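PDB 6T2N: glycoside hydrolase family 16 protein, which probably acts as an endo-beta-galactosidase that cleaves inside the O-glycan chains of mucin, as an early step of their breakdown by a gut bacterium. Local coordinates for residues A[142-146]-A[301-307]; A[157-161]-A[185-189]; A[231-236]-A[248-252]. All coordinates share one frame; numbering follows the deposited sequence.

Contact 1: residues A[142-146]-A[301-307]; sequences NFMFG and FYQTKEH
Gly-146 and Gln-303 bring the two backbones closest, CA to CA 4.6 Å, and Phe-145 lies 5.3 Å from His-307 by the same measure. Phe-143 and Phe-301 form a T-shaped (edge-to-face) pair: the centroids are 4.9 Å apart, the planes meet at 73°, and CD1 of Phe-143 stands over the centre of the Phe-301 face. Phe-301 reaches this place because its CG is anti to the backbone N (chi1 -176°), which carries the ring across to segment 142-146. Strands 142-143 and 292-302 belong to different sheets, so the aromatic pair bridges the beta-sandwich of a family 16 glycoside hydrolase near one end. Trp-56 adds a further edge-to-face partner to Phe-143. Replacing Phe-301 by an alanine would probably leave the edge of Phe-143 without its aromatic face and open a gap beside the Phe-145 carbonyl. That carbonyl is gripped by Gln-303, whose extended chain lets NE2 donate to Phe-145 O at 2.7 Å, with an N-H...O angle of 161° and the donor in the carbonyl plane. Beyond Thr-304, at the N-cap of helix 305-311, His-307 sets its CB 3.9 Å from Phe-145 CB. Its imidazole is stacked on Trp-52.

Contact 2: residues A[157-161]-A[185-189]; sequences TKGIW and NISQQ
Ser-187 supplies the polar part of this contact, directing its hydroxyl at the backbone of segment 157-161. Gly-159 N donates to Ser-187 OG with an N-H...O angle of 151°. The modelled Gly-159 N to Ser-187 OG separation, 2.4 Å, is too short to be taken literally at 2.70 Å resolution, so the length of the bond is doubtful. OG is placed there by a first torsion that sets it beside its own backbone N and anti to the carbonyl carbon (chi1 -36°).

The receiving backbone is a type II beta turn from Thr-157 to Ile-160. Gly-159 holds its third position with phi at 100°, a region that favours glycine. Outside the pair of segments, the carbonyl of Lys-158 accepts from the Tyr-290 hydroxyl, while Gly-159 and Trp-161 make backbone bonds to Gly-276 and Ala-274.

The apolar part involves Ile-186 and Trp-161. Ile-186 CG2 makes a CH-pi contact, 4.2 Å from the centroid of the five-membered ring of Trp-161 and almost exactly on its normal. Seen against the whole indole, the methyl is therefore displaced toward the rim. Asn-185 lends its backbone, with O lying 3.7 Å from Trp-161 CD1. Ile-160 turns the end of its side chain away from segment 185-189, to pack against Ser-273 and Val-292.

These contacts fasten the loop that follows strand 183-184 to the turn that opens strand 160-168. Strands 179-181 and 183-184 carry the sequence EIDMLE, which fits the ExDxxE signature of family 16 glycoside hydrolases, so the pairing is consistent with a loop flanking the active-site strand of a GH16 beta-sandwich.

Contact 3: residues A[231-236]-A[248-252]; sequences WDKDSI and IDLNT
Ile-236 and Ile-248 lie side by side and point the same way, a pair of branched side chains with CB of Ile-236 3.6 Å from CG2 of Ile-248. In Ile-248, CG1 is anti to the backbone N (chi1 -168°), which leaves CG2 as the branch turned to its neighbour. Phe-197, from strand 192-198 of the other sheet, touches both isoleucines, so their face looks into the interior of the sandwich.

Leu-250 extends this apolar row at a slant to Ile-236, its CD1 4.0 Å from Ile-236 CG1. Its other methyl goes to Trp-231: the two side chains cross at about a right angle, and CD2 of Leu-250 meets the indole at its edge, 4.1 Å from NE1. That N-H is used by the carbonyl of Phe-263, so the leucine methyl is a packing neighbour of a polar group already satisfied.

Backbone bonds fix this alignment. Ile-236 and Ile-248 are a hydrogen-bonded antiparallel pair, with Ile-248 N 2.9 Å from Ile-236 O and Ile-236 N 3.2 Å from Ile-248 O. Two residues further toward the open end, Leu-250 N donates to Asp-234 O at 2.8 Å, but from well above the carbonyl plane, 48° out of it, as the regular ladder gives way.

Ser-235 and Asp-249, the non-hydrogen-bonded pair, project from the opposite face. OD1 of Asp-249 reaches forward along its own chain and accepts from Asn-251 N at 2.9 Å, closing an Asx turn, while its backbone O receives both N and OG1 of Thr-252.

Together these features mark the open end of an antiparallel beta hairpin, strands 235-240 and 243-249, where an Asx turn leads the chain out of the second strand.

Contacts 1 and 3 are neighbours, their centres 14 Å apart on the same side of the chain's centre. They touch directly: Phe-145 N lies 3.4 Å from Trp-231 CE3, and the two rings pair edge to face, so the sandwich crossing and the hairpin end form one packed region. Both reach the sheet containing strands 235-240 and 292-302. Contact 2 sits across the chain's centre, about 18 Å from contact 1 and 17 Å from contact 3 between nearest atoms, and shares with contact 1 the sheet containing strands 142-143 and 160-168. In sequence, contact 1 encloses the other two, and contact 2 closes before contact 3 opens. Nesting in sequence is thus not closeness in space: contact 1 meets the hairpin end of contact 3, while contact 2 lies apart.

Contact 1: residues A[142-146]-A[301-307]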
ATOM      1  N   ASN A 142       6.321  -9.094   7.504  1.00 72.90           N
ATOM      2  CA  ASN A 142       6.635  -7.720   7.990  1.00 68.69           C
ATOM      3  C   ASN A 142       7.993  -7.300   7.458  1.00 67.49           C
ATOM      4  O   ASN A 142       8.838  -8.147   7.356  1.00 69.54           O
ATOM      5  CB  ASN A 142       6.731  -7.662   9.498  1.00 66.39           C
ATOM      6  CG  ASN A 142       5.446  -8.091  10.140  1.00 66.13           C
ATOM      7  OD1 ASN A 142       5.454  -8.428  11.314  1.00 69.16           O
ATOM      8  ND2 ASN A 142       4.357  -8.088   9.381  1.00 68.11           N
ATOM      9  N   PHE A 143       8.156  -6.035   7.116  1.00 67.88           N
ATOM     10  CA  PHE A 143       9.430  -5.479   6.605  1.00 72.27           C
ATOM     11  C   PHE A 143       9.957  -4.520   7.656  1.00 71.05           C
ATOM     12  O   PHE A 143       9.104  -3.801   8.218  1.00 71.23           O
ATOM     13  CB  PHE A 143       9.192  -4.770   5.272  1.00 72.72           C
ATOM     14  CG  PHE A 143       8.495  -5.632   4.259  1.00 71.26           C
ATOM     15  CD1 PHE A 143       9.216  -6.516   3.474  1.00 74.55           C
ATOM     16  CD2 PHE A 143       7.119  -5.581   4.115  1.00 68.58           C
ATOM     17  CE1 PHE A 143       8.569  -7.330   2.553  1.00 74.16           C
ATOM     18  CE2 PHE A 143       6.477  -6.404   3.203  1.00 66.54           C
ATOM     19  CZ  PHE A 143       7.204  -7.280   2.433  1.00 69.32           C
ATOM     20  N   MET A 144      11.266  -4.537   7.937  1.00 73.56           N
ATOM     21  CA  MET A 144      11.907  -3.505   8.828  1.00 69.59           C
ATOM     22  C   MET A 144      13.302  -3.122   8.358  1.00 61.97           C
ATOM     23  O   MET A 144      14.242  -3.782   8.676  1.00 61.55           O
ATOM     24  CB  MET A 144      12.008  -3.944  10.283  1.00 74.41           C
ATOM     25  CG  MET A 144      12.266  -2.779  11.178  1.00 79.49           C
ATOM     26  SD  MET A 144      11.798  -3.176  12.868  1.00 89.72           S
ATOM     27  CE  MET A 144      12.992  -2.185  13.772  1.00 88.13           C
ATOM     28  N   PHE A 145      13.366  -2.038   7.632  1.00 60.28           N
ATOM     29  CA  PHE A 145      14.576  -1.514   6.968  1.00 64.98           C
ATOM     30  C   PHE A 145      14.785  -2.379   5.712  1.00 65.87           C
ATOM     31  O   PHE A 145      14.868  -3.681   5.711  1.00 64.32           O
ATOM     32  CB  PHE A 145      15.796  -1.389   7.923  1.00 69.98           C
ATOM     33  CG  PHE A 145      15.534  -0.659   9.226  1.00 67.56           C
ATOM     34  CD1 PHE A 145      14.722   0.467   9.257  1.00 64.08           C
ATOM     35  CD2 PHE A 145      16.048  -1.131  10.414  1.00 68.91           C
ATOM     36  CE1 PHE A 145      14.397   1.072  10.448  1.00 64.63           C
ATOM     37  CE2 PHE A 145      15.742  -0.507  11.608  1.00 70.73           C
ATOM     38  CZ  PHE A 145      14.927   0.602  11.619  1.00 69.48           C
ATOM     39  N   GLY A 146      14.908  -1.654   4.620  1.00 65.19           N
ATOM     40  CA  GLY A 146      15.599  -2.186   3.449  1.00 70.98           C
ATOM     41  C   GLY A 146      15.081  -1.435   2.274  1.00 74.02           C
ATOM     42  O   GLY A 146      14.501  -0.373   2.479  1.00 78.97           O
ATOM     43  N   PHE A 301      12.002  -7.237  -2.045  1.00 77.82           N
ATOM     44  CA  PHE A 301      12.569  -6.650  -0.809  1.00 76.69           C
ATOM     45  C   PHE A 301      14.053  -7.013  -0.703  1.00 77.78           C
ATOM     46  O   PHE A 301      14.323  -8.232  -0.770  1.00 79.17           O
ATOM     47  CB  PHE A 301      11.840  -7.205   0.406  1.00 75.08           C
ATOM     48  CG  PHE A 301      12.296  -6.574   1.689  1.00 77.24           C
ATOM     49  CD1 PHE A 301      12.354  -5.195   1.815  1.00 76.54           C
ATOM     50  CD2 PHE A 301      12.642  -7.349   2.776  1.00 80.17           C
ATOM     51  CE1 PHE A 301      12.722  -4.598   3.001  1.00 74.86           C
ATOM     52  CE2 PHE A 301      12.983  -6.751   3.974  1.00 79.85           C
ATOM     53  CZ  PHE A 301      13.018  -5.382   4.084  1.00 78.65           C
ATOM     54  N   TYR A 302      14.953  -6.025  -0.557  1.00 78.55           N
ATOM     55  CA  TYR A 302      16.422  -6.229  -0.332  1.00 82.94           C
ATOM     56  C   TYR A 302      16.934  -5.550   0.962  1.00 80.49           C
ATOM     57  O   TYR A 302      16.351  -4.534   1.406  1.00 80.76           O
ATOM     58  CB  TYR A 302      17.258  -5.669  -1.485  1.00 85.19           C
ATOM     59  CG  TYR A 302      16.999  -6.213  -2.868  1.00 86.05           C
ATOM     60  CD1 TYR A 302      15.939  -5.748  -3.632  1.00 85.48           C
ATOM     61  CD2 TYR A 302      17.860  -7.125  -3.452  1.00 86.83           C
ATOM     62  CE1 TYR A 302      15.720  -6.195  -4.926  1.00 85.55           C
ATOM     63  CE2 TYR A 302      17.658  -7.581  -4.743  1.00 87.08           C
ATOM     64  CZ  TYR A 302      16.590  -7.111  -5.488  1.00 87.75           C
ATOM     65  OH  TYR A 302      16.363  -7.550  -6.764  1.00 91.39           O
ATOM     66  N   GLN A 303      18.032  -6.073   1.528  1.00 81.40           N
ATOM     67  CA  GLN A 303      18.675  -5.586   2.794  1.00 80.06           C
ATOM     68  C   GLN A 303      20.211  -5.685   2.727  1.00 83.03           C
ATOM     69  O   GLN A 303      20.744  -6.759   2.414  1.00 83.74           O
ATOM     70  CB  GLN A 303      18.205  -6.408   4.009  1.00 77.11           C
ATOM     71  CG  GLN A 303      16.763  -6.090   4.462  1.00 71.55           C
ATOM     72  CD  GLN A 303      16.364  -6.793   5.821  1.00 72.84           C
ATOM     73  OE1 GLN A 303      16.819  -8.002   5.913  1.00 68.68           O
ATOM     74  NE2 GLN A 303      15.470  -6.148   6.715  1.00 70.77           N
ATOM     75  N   THR A 304      20.924  -4.617   3.081  1.00 85.43           N
ATOM     76  CA  THR A 304      22.386  -4.702   3.354  1.00 90.58           C
ATOM     77  C   THR A 304      22.556  -5.351   4.729  1.00 92.17           C
ATOM     78  O   THR A 304      21.550  -5.381   5.495  1.00 90.50           O
ATOM     79  CB  THR A 304      23.111  -3.350   3.231  1.00 89.63           C
ATOM     80  OG1 THR A 304      22.711  -2.424   4.247  1.00 87.28           O
ATOM     81  CG2 THR A 304      22.909  -2.716   1.870  1.00 87.95           C
ATOM     82  N   LYS A 305      23.754  -5.880   5.005  1.00 95.75           N
ATOM     83  CA  LYS A 305      24.174  -6.332   6.355  1.00 99.00           C
ATOM     84  C   LYS A 305      23.678  -5.282   7.350  1.00 98.75           C
ATOM     85  O   LYS A 305      23.095  -5.645   8.402  1.00 97.20           O
ATOM     86  CB  LYS A 305      25.700  -6.442   6.409  1.00104.68           C
ATOM     87  CG  LYS A 305      26.280  -6.914   7.741  1.00110.70           C
ATOM     88  CD  LYS A 305      26.783  -8.358   7.738  1.00115.70           C
ATOM     89  CE  LYS A 305      28.184  -8.512   7.176  1.00119.84           C
ATOM     90  NZ  LYS A 305      28.526  -9.923   6.890  1.00121.84           N
ATOM     91  N   GLU A 306      23.894  -4.020   6.964  1.00 98.67           N
ATOM     92  CA  GLU A 306      23.559  -2.791   7.717  1.00 99.09           C
ATOM     93  C   GLU A 306      22.059  -2.774   8.090  1.00 91.56           C
ATOM     94  O   GLU A 306      21.738  -2.550   9.280  1.00 86.79           O
ATOM     95  CB  GLU A 306      24.007  -1.615   6.841  1.00106.69           C
ATOM     96  CG  GLU A 306      23.906  -0.252   7.510  1.00113.06           C
ATOM     97  CD  GLU A 306      24.969   0.031   8.559  1.00118.70           C
ATOM     98  OE1 GLU A 306      25.752  -0.904   8.883  1.00124.81           O
ATOM     99  OE2 GLU A 306      25.009   1.186   9.050  1.00117.45           O
ATOM    100  N   HIS A 307      21.154  -2.991   7.121  1.00 89.26           N
ATOM    101  CA  HIS A 307      19.652  -2.846   7.291  1.00 86.26           C
ATOM    102  C   HIS A 307      19.062  -3.948   8.213  1.00 86.48           C
ATOM    103  O   HIS A 307      18.171  -3.574   9.126  1.00 85.69           O
ATOM    104  CB  HIS A 307      18.838  -2.945   5.992  1.00 80.43           C
ATOM    105  CG  HIS A 307      19.089  -1.635   5.106  1.00 82.56           C
ATOM    106  ND1 HIS A 307      20.119  -1.527   4.164  1.00 87.04           N
ATOM    107  CD2 HIS A 307      18.440  -0.343   4.980  1.00 83.32           C
ATOM    108  CE1 HIS A 307      20.081  -0.293   3.492  1.00 86.95           C
ATOM    109  NE2 HIS A 307      19.082   0.515   4.000  1.00 85.18           N
TER

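Contact 2: residues A[157-161]-A[185-189]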
ATOM      1  N   THR A 157      -9.290   5.243 -15.423  1.00 65.69           N
ATOM      2  CA  THR A 157     -10.746   5.473 -15.582  1.00 67.66           C
ATOM      3  C   THR A 157     -11.222   6.322 -14.389  1.00 68.34           C
ATOM      4  O   THR A 157     -10.479   6.451 -13.378  1.00 72.26           O
ATOM      5  CB  THR A 157     -11.457   4.121 -15.731  1.00 69.78           C
ATOM      6  OG1 THR A 157     -12.691   4.256 -16.445  1.00 73.23           O
ATOM      7  CG2 THR A 157     -11.721   3.455 -14.401  1.00 68.51           C
ATOM      8  N   LYS A 158     -12.413   6.903 -14.491  1.00 69.46           N
ATOM      9  CA  LYS A 158     -13.063   7.714 -13.417  1.00 67.52           C
ATOM     10  C   LYS A 158     -13.243   6.846 -12.165  1.00 63.34           C
ATOM     11  O   LYS A 158     -13.886   5.807 -12.212  1.00 61.20           O
ATOM     12  CB  LYS A 158     -14.392   8.286 -13.929  1.00 70.71           C
ATOM     13  CG  LYS A 158     -14.931   9.523 -13.235  1.00 72.39           C
ATOM     14  CD  LYS A 158     -15.841  10.334 -14.144  1.00 77.54           C
ATOM     15  CE  LYS A 158     -16.484  11.526 -13.463  1.00 80.43           C
ATOM     16  NZ  LYS A 158     -17.072  11.186 -12.141  1.00 78.40           N
ATOM     17  N   GLY A 159     -12.606   7.249 -11.079  1.00 65.04           N
ATOM     18  CA  GLY A 159     -12.910   6.805  -9.703  1.00 64.94           C
ATOM     19  C   GLY A 159     -11.951   5.737  -9.215  1.00 62.80           C
ATOM     20  O   GLY A 159     -11.973   5.441  -7.998  1.00 65.15           O
ATOM     21  N   ILE A 160     -11.138   5.175 -10.117  1.00 61.36           N
ATOM     22  CA  ILE A 160     -10.125   4.156  -9.733  1.00 59.89           C
ATOM     23  C   ILE A 160      -9.072   4.799  -8.814  1.00 59.81           C
ATOM     24  O   ILE A 160      -8.669   5.967  -9.033  1.00 63.57           O
ATOM     25  CB  ILE A 160      -9.508   3.476 -10.976  1.00 60.14           C
ATOM     26  CG1 ILE A 160      -8.957   2.114 -10.580  1.00 59.99           C
ATOM     27  CG2 ILE A 160      -8.480   4.331 -11.686  1.00 60.09           C
ATOM     28  CD1 ILE A 160     -10.034   1.216 -10.017  1.00 60.86           C
ATOM     29  N   TRP A 161      -8.624   4.029  -7.829  1.00 59.28           N
ATOM     30  CA  TRP A 161      -7.637   4.445  -6.813  1.00 58.58           C
ATOM     31  C   TRP A 161      -6.687   3.281  -6.564  1.00 54.94           C
ATOM     32  O   TRP A 161      -6.851   2.480  -5.647  1.00 53.93           O
ATOM     33  CB  TRP A 161      -8.372   4.908  -5.562  1.00 63.53           C
ATOM     34  CG  TRP A 161      -7.557   5.584  -4.507  1.00 65.23           C
ATOM     35  CD1 TRP A 161      -6.210   5.586  -4.320  1.00 68.48           C
ATOM     36  CD2 TRP A 161      -8.120   6.272  -3.400  1.00 74.73           C
ATOM     37  NE1 TRP A 161      -5.891   6.253  -3.182  1.00 70.15           N
ATOM     38  CE2 TRP A 161      -7.045   6.703  -2.603  1.00 77.08           C
ATOM     39  CE3 TRP A 161      -9.437   6.592  -3.029  1.00 81.57           C
ATOM     40  CZ2 TRP A 161      -7.264   7.433  -1.431  1.00 83.18           C
ATOM     41  CZ3 TRP A 161      -9.652   7.330  -1.882  1.00 84.70           C
ATOM     42  CH2 TRP A 161      -8.571   7.729  -1.085  1.00 84.95           C
ATOM     43  N   ASN A 185      -2.815   7.281  -6.712  1.00 57.94           N
ATOM     44  CA  ASN A 185      -3.110   7.972  -7.996  1.00 60.46           C
ATOM     45  C   ASN A 185      -4.590   8.265  -7.948  1.00 58.30           C
ATOM     46  O   ASN A 185      -5.251   7.379  -7.414  1.00 57.65           O
ATOM     47  CB  ASN A 185      -2.736   7.056  -9.164  1.00 63.35           C
ATOM     48  CG  ASN A 185      -3.051   7.619 -10.530  1.00 69.75           C
ATOM     49  OD1 ASN A 185      -2.503   8.643 -10.951  1.00 72.07           O
ATOM     50  ND2 ASN A 185      -3.943   6.938 -11.231  1.00 75.40           N
ATOM     51  N   ILE A 186      -5.101   9.390  -8.451  1.00 58.94           N
ATOM     52  CA  ILE A 186      -6.592   9.492  -8.532  1.00 63.79           C
ATOM     53  C   ILE A 186      -7.043  10.011  -9.905  1.00 68.70           C
ATOM     54  O   ILE A 186      -6.320  10.853 -10.479  1.00 71.21           O
ATOM     55  CB  ILE A 186      -7.149  10.298  -7.348  1.00 65.43           C
ATOM     56  CG1 ILE A 186      -6.526  11.694  -7.267  1.00 66.89           C
ATOM     57  CG2 ILE A 186      -6.984   9.533  -6.022  1.00 65.53           C
ATOM     58  CD1 ILE A 186      -7.331  12.663  -6.415  1.00 67.78           C
ATOM     59  N   SER A 187      -8.189   9.507 -10.393  1.00 68.92           N
ATOM     60  CA  SER A 187      -8.799   9.754 -11.731  1.00 73.31           C
ATOM     61  C   SER A 187      -8.587  11.174 -12.275  1.00 78.89           C
ATOM     62  O   SER A 187      -8.249  11.297 -13.470  1.00 85.29           O
ATOM     63  CB  SER A 187     -10.249   9.532 -11.660  1.00 73.08           C
ATOM     64  OG  SER A 187     -10.513   8.470 -10.796  1.00 74.85           O
ATOM     65  N   GLN A 188      -8.965  12.192 -11.497  1.00 78.74           N
ATOM     66  CA  GLN A 188      -8.798  13.630 -11.829  1.00 81.62           C
ATOM     67  C   GLN A 188      -7.405  13.942 -11.295  1.00 84.45           C
ATOM     68  O   GLN A 188      -7.244  13.789 -10.095  1.00 98.49           O
ATOM     69  CB  GLN A 188     -10.010  14.418 -11.287  1.00 82.16           C
ATOM     70  CG  GLN A 188      -9.989  14.848  -9.829  1.00 80.43           C
ATOM     71  CD  GLN A 188     -10.000  13.734  -8.801  1.00 81.76           C
ATOM     72  OE1 GLN A 188      -9.782  12.564  -9.110  1.00 82.29           O
ATOM     73  NE2 GLN A 188     -10.237  14.087  -7.541  1.00 82.36           N
ATOM     74  N   GLN A 189      -6.410  14.182 -12.152  1.00 84.57           N
ATOM     75  CA  GLN A 189      -4.945  14.050 -11.835  1.00 81.43           C
ATOM     76  C   GLN A 189      -4.444  12.612 -12.012  1.00 77.90           C
ATOM     77  O   GLN A 189      -3.833  12.051 -11.096  1.00 80.72           O
ATOM     78  CB  GLN A 189      -4.600  14.490 -10.405  1.00 76.59           C
ATOM     79  CG  GLN A 189      -4.915  15.948 -10.126  1.00 75.73           C
ATOM     80  CD  GLN A 189      -4.439  16.385  -8.768  1.00 74.18           C
ATOM     81  OE1 GLN A 189      -4.954  15.970  -7.707  1.00 79.13           O
ATOM     82  NE2 GLN A 189      -3.468  17.270  -8.816  1.00 70.63           N
TER

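Contact 3: residues A[231-236]-A[248-252]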
ATOM      1  N   TRP A 231      14.907   2.630   3.193  1.00 68.50           N
ATOM      2  CA  TRP A 231      14.487   2.816   4.613  1.00 69.17           C
ATOM      3  C   TRP A 231      15.593   2.320   5.556  1.00 72.53           C
ATOM      4  O   TRP A 231      15.815   1.106   5.617  1.00 77.86           O
ATOM      5  CB  TRP A 231      13.151   2.076   4.817  1.00 69.27           C
ATOM      6  CG  TRP A 231      12.580   2.001   6.202  1.00 69.59           C
ATOM      7  CD1 TRP A 231      12.791   2.876   7.218  1.00 72.23           C
ATOM      8  CD2 TRP A 231      11.645   1.037   6.715  1.00 69.12           C
ATOM      9  NE1 TRP A 231      12.075   2.516   8.323  1.00 70.64           N
ATOM     10  CE2 TRP A 231      11.368   1.381   8.047  1.00 71.24           C
ATOM     11  CE3 TRP A 231      11.021  -0.101   6.201  1.00 76.47           C
ATOM     12  CZ2 TRP A 231      10.499   0.649   8.855  1.00 74.22           C
ATOM     13  CZ3 TRP A 231      10.154  -0.830   6.997  1.00 77.29           C
ATOM     14  CH2 TRP A 231       9.889  -0.452   8.309  1.00 74.49           C
ATOM     15  N   ASP A 232      16.327   3.251   6.166  1.00 77.46           N
ATOM     16  CA  ASP A 232      17.139   3.098   7.401  1.00 74.06           C
ATOM     17  C   ASP A 232      16.354   3.484   8.654  1.00 72.25           C
ATOM     18  O   ASP A 232      15.239   4.001   8.554  1.00 67.18           O
ATOM     19  CB  ASP A 232      18.146   4.217   7.486  1.00 75.86           C
ATOM     20  CG  ASP A 232      19.277   4.248   6.404  1.00 84.67           C
ATOM     21  OD1 ASP A 232      20.148   3.315   6.390  1.00 91.05           O
ATOM     22  OD2 ASP A 232      19.361   5.316   5.742  1.00 86.66           O
ATOM     23  N   LYS A 233      17.020   3.411   9.794  1.00 73.00           N
ATOM     24  CA  LYS A 233      16.604   4.082  11.046  1.00 73.42           C
ATOM     25  C   LYS A 233      16.911   5.629  11.090  1.00 74.81           C
ATOM     26  O   LYS A 233      16.472   6.200  12.159  1.00 77.91           O
ATOM     27  CB  LYS A 233      17.510   3.656  12.177  1.00 77.25           C
ATOM     28  CG  LYS A 233      18.859   4.361  12.072  1.00 81.36           C
ATOM     29  CD  LYS A 233      19.941   3.834  13.009  1.00 82.49           C
ATOM     30  CE  LYS A 233      21.314   4.092  12.455  1.00 81.99           C
ATOM     31  NZ  LYS A 233      22.210   4.376  13.574  1.00 86.50           N
ATOM     32  N   ASP A 234      17.456   6.152   9.963  1.00 72.81           N
ATOM     33  CA  ASP A 234      17.704   7.609   9.859  1.00 73.37           C
ATOM     34  C   ASP A 234      16.795   8.296   8.824  1.00 73.87           C
ATOM     35  O   ASP A 234      16.471   9.502   9.083  1.00 72.20           O
ATOM     36  CB  ASP A 234      19.165   7.881   9.546  1.00 76.98           C
ATOM     37  CG  ASP A 234      20.058   7.870  10.777  1.00 80.20           C
ATOM     38  OD1 ASP A 234      19.774   8.613  11.761  1.00 82.58           O
ATOM     39  OD2 ASP A 234      21.030   7.116  10.758  1.00 82.67           O
ATOM     40  N   SER A 235      16.399   7.623   7.720  1.00 73.33           N
ATOM     41  CA  SER A 235      15.434   8.188   6.728  1.00 70.53           C
ATOM     42  C   SER A 235      14.573   7.132   6.006  1.00 69.53           C
ATOM     43  O   SER A 235      14.939   5.939   5.986  1.00 72.10           O
ATOM     44  CB  SER A 235      16.153   9.027   5.710  1.00 70.07           C
ATOM     45  OG  SER A 235      17.014   8.204   4.943  1.00 72.93           O
ATOM     46  N   ILE A 236      13.484   7.606   5.381  1.00 65.75           N
ATOM     47  CA  ILE A 236      12.754   6.918   4.289  1.00 62.05           C
ATOM     48  C   ILE A 236      12.687   7.792   3.028  1.00 65.12           C
ATOM     49  O   ILE A 236      12.210   8.936   3.107  1.00 62.18           O
ATOM     50  CB  ILE A 236      11.358   6.522   4.733  1.00 59.88           C
ATOM     51  CG1 ILE A 236      11.387   5.787   6.062  1.00 57.33           C
ATOM     52  CG2 ILE A 236      10.716   5.660   3.646  1.00 64.35           C
ATOM     53  CD1 ILE A 236      10.027   5.584   6.629  1.00 55.50           C
ATOM     54  N   ILE A 248      11.659  11.548   4.236  1.00 64.79           N
ATOM     55  CA  ILE A 248      11.410  11.946   5.640  1.00 63.57           C
ATOM     56  C   ILE A 248      12.700  11.699   6.439  1.00 66.15           C
ATOM     57  O   ILE A 248      13.351  10.700   6.145  1.00 63.99           O
ATOM     58  CB  ILE A 248      10.200  11.134   6.107  1.00 64.39           C
ATOM     59  CG1 ILE A 248       9.682  11.672   7.436  1.00 71.69           C
ATOM     60  CG2 ILE A 248      10.501   9.648   6.190  1.00 61.71           C
ATOM     61  CD1 ILE A 248       8.527  10.860   7.972  1.00 72.73           C
ATOM     62  N   ASP A 249      13.147  12.619   7.320  1.00 71.48           N
ATOM     63  CA  ASP A 249      14.270  12.341   8.264  1.00 69.68           C
ATOM     64  C   ASP A 249      13.611  11.754   9.522  1.00 70.20           C
ATOM     65  O   ASP A 249      12.713  12.415  10.082  1.00 67.50           O
ATOM     66  CB  ASP A 249      15.181  13.566   8.431  1.00 71.08           C
ATOM     67  CG  ASP A 249      16.179  13.521   9.588  1.00 73.71           C
ATOM     68  OD1 ASP A 249      16.220  12.450  10.297  1.00 71.99           O
ATOM     69  OD2 ASP A 249      16.898  14.581   9.804  1.00 74.70           O
ATOM     70  N   LEU A 250      13.953  10.519   9.910  1.00 71.42           N
ATOM     71  CA  LEU A 250      13.294   9.828  11.071  1.00 71.50           C
ATOM     72  C   LEU A 250      13.724  10.467  12.437  1.00 71.06           C
ATOM     73  O   LEU A 250      13.051  10.206  13.490  1.00 67.56           O
ATOM     74  CB  LEU A 250      13.619   8.328  10.995  1.00 71.04           C
ATOM     75  CG  LEU A 250      12.611   7.435  10.270  1.00 70.31           C
ATOM     76  CD1 LEU A 250      11.837   8.193   9.207  1.00 69.43           C
ATOM     77  CD2 LEU A 250      13.318   6.234   9.653  1.00 69.59           C
ATOM     78  N   ASN A 251      14.776  11.301  12.471  1.00 69.58           N
ATOM     79  CA  ASN A 251      15.187  12.059  13.715  1.00 77.88           C
ATOM     80  C   ASN A 251      14.181  13.211  14.088  1.00 77.87           C
ATOM     81  O   ASN A 251      14.037  13.597  15.168  1.00 77.27           O
ATOM     82  CB  ASN A 251      16.667  12.644  13.749  1.00 78.41           C
ATOM     83  CG  ASN A 251      17.636  11.282  13.615  1.00 83.36           C
ATOM     84  OD1 ASN A 251      18.247  10.959  12.594  1.00 85.44           O
ATOM     85  ND2 ASN A 251      17.814  10.495  14.588  1.00 78.42           N
ATOM     86  N   THR A 252      13.192  13.426  13.110  1.00 75.36           N
ATOM     87  CA  THR A 252      12.037  14.375  13.234  1.00 71.83           C
ATOM     88  C   THR A 252      10.683  13.654  13.489  1.00 67.19           C
ATOM     89  O   THR A 252       9.710  14.332  13.917  1.00 65.53           O
ATOM     90  CB  THR A 252      11.905  15.257  11.990  1.00 68.24           C
ATOM     91  OG1 THR A 252      11.366  14.349  11.027  1.00 69.08           O
ATOM     92  CG2 THR A 252      13.205  15.903  11.545  1.00 67.23           C
TER